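Local coordinates for fructose-2,6-bisphosphatase TIGAR B (Danio rerio, PDB 3E9D), which probably hydrolyses fructose-2,6-bisphosphate, and also fructose-1,6-bisphosphate, through a phosphohistidine intermediate, thereby lowering glycolytic flux, at residues Q210-I224 / R238-L250. Residues are numbered along the deposited sequence; the frame is centred on the assembly and turned at random.
Sequences QVFSPCPNTGISRFI and RIQGVFINRKDHL
Strands 220-224 and 238-243 pair antiparallel in a hairpin at the sheet's edge, their axes at 152°, with a classic bulge where Val242 and Phe243 face Arg222 and a G1 bulge where Asn245 and Arg246 face Ile220. Asn245, in the G1 bulge, packs its amide against the 213-216 loop, OD1 beside Cys215 CB (3.2 Å). Its ND2 donates to Ser213 O (2.9 Å), from above the carbonyl plane, and to Ser213 OG (3.0 Å), while its backbone N gives Ser221 OG a nearly straight bond (175°). Gln210, its chain bent at chi2 (64°), turns NE2 onto Ile244 O at 2.9 Å. Phe243 is sandwiched: Arg222 CB lies over one face, 3.8 Å from the ring centroid, and the Arg246 guanidinium over the opposite face, offset toward the rim. Arg222 NH2 bonds to Ala167 O, and Arg246 pairs with Asp169. On the Phe223 face, Ile244 CD1 meets Phe223 CZ at 3.5 Å. His249 NE2 donates in its ring plane to Thr218 OG1 (2.9 Å), next to Asn217, whose ND2 bonds to catalytic His11 O. The two ND2 bonds should fix the Asn245 amide's rotation and, with the Gln210 bond, tie the bulged strand to the chain leading to Asn217.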
# COMPACT_ATOMS: atom_id res chain seq x y z
N GLN A 210 -3.49 5.01 15.12
CA GLN A 210 -4.06 4.21 14.04
C GLN A 210 -3.31 4.44 12.73
O GLN A 210 -2.94 3.48 12.05
CB GLN A 210 -5.56 4.46 13.87
CG GLN A 210 -6.22 3.71 12.71
CD GLN A 210 -6.18 2.20 12.90
OE1 GLN A 210 -6.00 1.72 14.01
NE2 GLN A 210 -6.34 1.45 11.80
N VAL A 211 -3.12 5.71 12.36
CA VAL A 211 -2.41 6.06 11.12
C VAL A 211 -1.09 5.30 11.00
O VAL A 211 -0.75 4.78 9.94
CB VAL A 211 -2.13 7.58 11.02
CG1 VAL A 211 -1.31 7.90 9.79
CG2 VAL A 211 -3.45 8.35 11.00
N PHE A 212 -0.33 5.25 12.09
CA PHE A 212 1.00 4.68 12.07
C PHE A 212 1.09 3.21 12.54
O PHE A 212 2.19 2.68 12.73
CB PHE A 212 1.95 5.56 12.90
CG PHE A 212 2.11 6.97 12.35
CD1 PHE A 212 2.51 7.18 11.02
CD2 PHE A 212 1.87 8.07 13.16
CE1 PHE A 212 2.66 8.48 10.50
CE2 PHE A 212 2.01 9.39 12.64
CZ PHE A 212 2.42 9.59 11.32
N SER A 213 -0.06 2.55 12.70
CA SER A 213 -0.10 1.15 13.17
C SER A 213 0.37 0.14 12.11
O SER A 213 0.42 0.47 10.91
CB SER A 213 -1.52 0.81 13.67
OG SER A 213 -2.44 0.86 12.59
N PRO A 214 0.76 -1.09 12.53
CA PRO A 214 1.12 -2.10 11.53
C PRO A 214 -0.14 -2.56 10.76
O PRO A 214 -1.23 -2.61 11.35
CB PRO A 214 1.73 -3.24 12.34
CG PRO A 214 1.26 -3.05 13.77
CD PRO A 214 0.79 -1.60 13.92
N CYS A 215 -0.02 -2.84 9.47
CA CYS A 215 -1.18 -3.23 8.66
C CYS A 215 -1.47 -4.73 8.79
O CYS A 215 -0.55 -5.55 8.65
CB CYS A 215 -0.96 -2.90 7.18
SG CYS A 215 -2.51 -3.13 6.20
N PRO A 216 -2.74 -5.09 9.05
CA PRO A 216 -3.04 -6.53 9.12
C PRO A 216 -3.03 -7.13 7.73
O PRO A 216 -3.03 -6.40 6.75
CB PRO A 216 -4.45 -6.59 9.71
CG PRO A 216 -5.05 -5.24 9.43
CD PRO A 216 -3.90 -4.25 9.39
N ASN A 217 -3.02 -8.46 7.65
CA ASN A 217 -3.17 -9.14 6.36
C ASN A 217 -4.48 -8.71 5.68
O ASN A 217 -5.56 -8.80 6.28
CB ASN A 217 -3.17 -10.66 6.56
CG ASN A 217 -1.80 -11.21 6.86
OD1 ASN A 217 -1.57 -11.75 7.93
ND2 ASN A 217 -0.88 -11.12 5.90
N THR A 218 -4.38 -8.26 4.43
CA THR A 218 -5.50 -7.66 3.67
C THR A 218 -6.10 -6.38 4.27
O THR A 218 -7.19 -5.96 3.87
CB THR A 218 -6.62 -8.69 3.26
OG1 THR A 218 -7.43 -9.04 4.40
CG2 THR A 218 -6.01 -9.93 2.64
N GLY A 219 -5.38 -5.74 5.19
CA GLY A 219 -5.80 -4.44 5.72
C GLY A 219 -5.74 -3.44 4.57
O GLY A 219 -4.85 -3.53 3.70
N ILE A 220 -6.71 -2.52 4.56
CA ILE A 220 -6.93 -1.65 3.41
C ILE A 220 -6.79 -0.18 3.81
O ILE A 220 -7.43 0.26 4.79
CB ILE A 220 -8.36 -1.87 2.79
CG1 ILE A 220 -8.60 -3.36 2.47
CG2 ILE A 220 -8.51 -1.02 1.53
CD1 ILE A 220 -10.03 -3.69 2.03
N SER A 221 -5.95 0.56 3.07
CA SER A 221 -5.80 2.01 3.27
C SER A 221 -6.14 2.77 1.99
O SER A 221 -6.09 2.20 0.90
CB SER A 221 -4.35 2.38 3.69
OG SER A 221 -3.93 1.57 4.78
N ARG A 222 -6.46 4.06 2.12
CA ARG A 222 -6.83 4.86 0.96
C ARG A 222 -6.34 6.29 1.09
O ARG A 222 -6.56 6.92 2.13
CB ARG A 222 -8.36 4.87 0.75
CG ARG A 222 -8.80 5.55 -0.60
CD ARG A 222 -10.32 5.72 -0.79
NE ARG A 222 -11.14 4.48 -0.95
CZ ARG A 222 -10.64 3.35 -1.38
NH1 ARG A 222 -9.37 3.36 -1.69
NH2 ARG A 222 -11.37 2.24 -1.51
N PHE A 223 -5.68 6.77 0.03
CA PHE A 223 -5.27 8.16 -0.10
C PHE A 223 -5.80 8.68 -1.43
O PHE A 223 -5.92 7.92 -2.39
CB PHE A 223 -3.73 8.32 -0.09
CG PHE A 223 -3.09 8.01 1.24
CD1 PHE A 223 -2.73 9.04 2.10
CD2 PHE A 223 -2.84 6.69 1.63
CE1 PHE A 223 -2.14 8.77 3.35
CE2 PHE A 223 -2.24 6.40 2.87
CZ PHE A 223 -1.90 7.46 3.74
N ILE A 224 -6.13 9.97 -1.46
CA ILE A 224 -6.45 10.67 -2.69
C ILE A 224 -5.31 11.63 -3.02
O ILE A 224 -4.91 12.46 -2.16
CB ILE A 224 -7.77 11.48 -2.56
CG1 ILE A 224 -8.89 10.67 -1.87
CG2 ILE A 224 -8.21 12.02 -3.94
CD1 ILE A 224 -9.22 9.33 -2.55
N ARG A 238 -1.65 17.94 -3.40
CA ARG A 238 -2.49 17.56 -2.27
C ARG A 238 -2.49 16.04 -2.12
O ARG A 238 -2.60 15.32 -3.11
CB ARG A 238 -3.91 18.07 -2.47
CG ARG A 238 -4.86 17.74 -1.31
CD ARG A 238 -6.18 18.47 -1.51
NE ARG A 238 -5.95 19.90 -1.65
CZ ARG A 238 -6.83 20.78 -2.14
NH1 ARG A 238 -8.03 20.37 -2.53
NH2 ARG A 238 -6.50 22.06 -2.22
N ILE A 239 -2.32 15.58 -0.88
CA ILE A 239 -2.48 14.17 -0.52
C ILE A 239 -3.50 14.15 0.63
O ILE A 239 -3.31 14.81 1.66
CB ILE A 239 -1.12 13.54 -0.11
CG1 ILE A 239 -0.09 13.72 -1.24
CG2 ILE A 239 -1.31 12.06 0.29
CD1 ILE A 239 1.33 13.37 -0.87
N GLN A 240 -4.59 13.42 0.43
CA GLN A 240 -5.63 13.33 1.45
C GLN A 240 -5.71 11.89 1.94
O GLN A 240 -6.04 10.98 1.16
CB GLN A 240 -6.99 13.79 0.91
CG GLN A 240 -8.21 13.49 1.84
CD GLN A 240 -8.35 14.50 2.99
OE1 GLN A 240 -8.36 15.71 2.75
NE2 GLN A 240 -8.47 14.01 4.22
N GLY A 241 -5.43 11.68 3.22
CA GLY A 241 -5.67 10.39 3.83
C GLY A 241 -7.17 10.18 4.00
O GLY A 241 -7.88 11.11 4.35
N VAL A 242 -7.66 8.98 3.71
CA VAL A 242 -9.10 8.69 3.91
C VAL A 242 -9.29 7.69 5.05
O VAL A 242 -9.99 7.97 6.01
CB VAL A 242 -9.78 8.21 2.59
CG1 VAL A 242 -11.28 7.97 2.77
CG2 VAL A 242 -9.51 9.21 1.43
N PHE A 243 -8.65 6.52 4.95
CA PHE A 243 -8.65 5.54 6.03
C PHE A 243 -7.36 4.72 5.96
O PHE A 243 -6.71 4.65 4.90
CB PHE A 243 -9.92 4.65 6.04
CG PHE A 243 -10.22 3.95 4.70
CD1 PHE A 243 -9.58 2.75 4.37
CD2 PHE A 243 -11.17 4.47 3.82
CE1 PHE A 243 -9.87 2.07 3.17
CE2 PHE A 243 -11.48 3.81 2.60
CZ PHE A 243 -10.83 2.61 2.28
N ILE A 244 -6.97 4.16 7.11
CA ILE A 244 -5.70 3.44 7.23
C ILE A 244 -5.94 2.10 7.92
O ILE A 244 -6.60 2.05 8.97
CB ILE A 244 -4.63 4.23 8.05
CG1 ILE A 244 -4.41 5.65 7.53
CG2 ILE A 244 -3.29 3.45 8.16
CD1 ILE A 244 -3.66 5.72 6.23
N ASN A 245 -5.39 1.04 7.33
CA ASN A 245 -5.43 -0.33 7.90
C ASN A 245 -6.83 -0.82 8.26
O ASN A 245 -7.02 -1.49 9.29
CB ASN A 245 -4.49 -0.43 9.10
CG ASN A 245 -3.04 -0.18 8.73
OD1 ASN A 245 -2.67 -0.20 7.54
ND2 ASN A 245 -2.20 0.03 9.73
N ARG A 246 -7.81 -0.48 7.42
CA ARG A 246 -9.18 -0.91 7.63
C ARG A 246 -9.32 -2.43 7.40
O ARG A 246 -8.79 -2.98 6.44
CB ARG A 246 -10.11 -0.13 6.70
CG ARG A 246 -11.57 -0.55 6.80
CD ARG A 246 -12.46 0.26 5.89
NE ARG A 246 -12.61 1.66 6.31
CZ ARG A 246 -13.40 2.54 5.70
NH1 ARG A 246 -14.13 2.16 4.64
NH2 ARG A 246 -13.50 3.79 6.17
N LYS A 247 -10.07 -3.10 8.28
CA LYS A 247 -10.22 -4.54 8.20
C LYS A 247 -11.66 -4.95 8.54
O LYS A 247 -11.89 -6.02 9.11
CB LYS A 247 -9.18 -5.23 9.09
CG LYS A 247 -9.19 -4.73 10.55
CD LYS A 247 -8.41 -5.64 11.50
CE LYS A 247 -8.80 -7.11 11.33
NZ LYS A 247 -8.36 -7.99 12.48
N ASP A 248 -12.62 -4.10 8.17
CA ASP A 248 -14.04 -4.38 8.37
C ASP A 248 -14.45 -5.68 7.68
O ASP A 248 -15.27 -6.44 8.22
CB ASP A 248 -14.90 -3.22 7.85
CG ASP A 248 -14.67 -1.91 8.61
OD1 ASP A 248 -14.10 -1.95 9.71
OD2 ASP A 248 -15.06 -0.82 8.10
N HIS A 249 -13.87 -5.93 6.51
CA HIS A 249 -14.13 -7.16 5.75
C HIS A 249 -13.68 -8.44 6.47
O HIS A 249 -14.07 -9.54 6.10
CB HIS A 249 -13.46 -7.11 4.38
CG HIS A 249 -11.96 -7.05 4.45
ND1 HIS A 249 -11.27 -5.89 4.72
CD2 HIS A 249 -11.02 -8.01 4.27
CE1 HIS A 249 -9.97 -6.13 4.72
NE2 HIS A 249 -9.79 -7.41 4.45
N LEU A 250 -12.81 -8.31 7.47
CA LEU A 250 -12.44 -9.47 8.25
C LEU A 250 -13.36 -9.60 9.47
O LEU A 250 -13.31 -10.63 10.16
CB LEU A 250 -10.96 -9.43 8.64
CG LEU A 250 -9.92 -9.35 7.49
CD1 LEU A 250 -8.53 -9.33 8.05
CD2 LEU A 250 -10.08 -10.51 6.49
O HOH W 1 -6.39 -1.77 11.74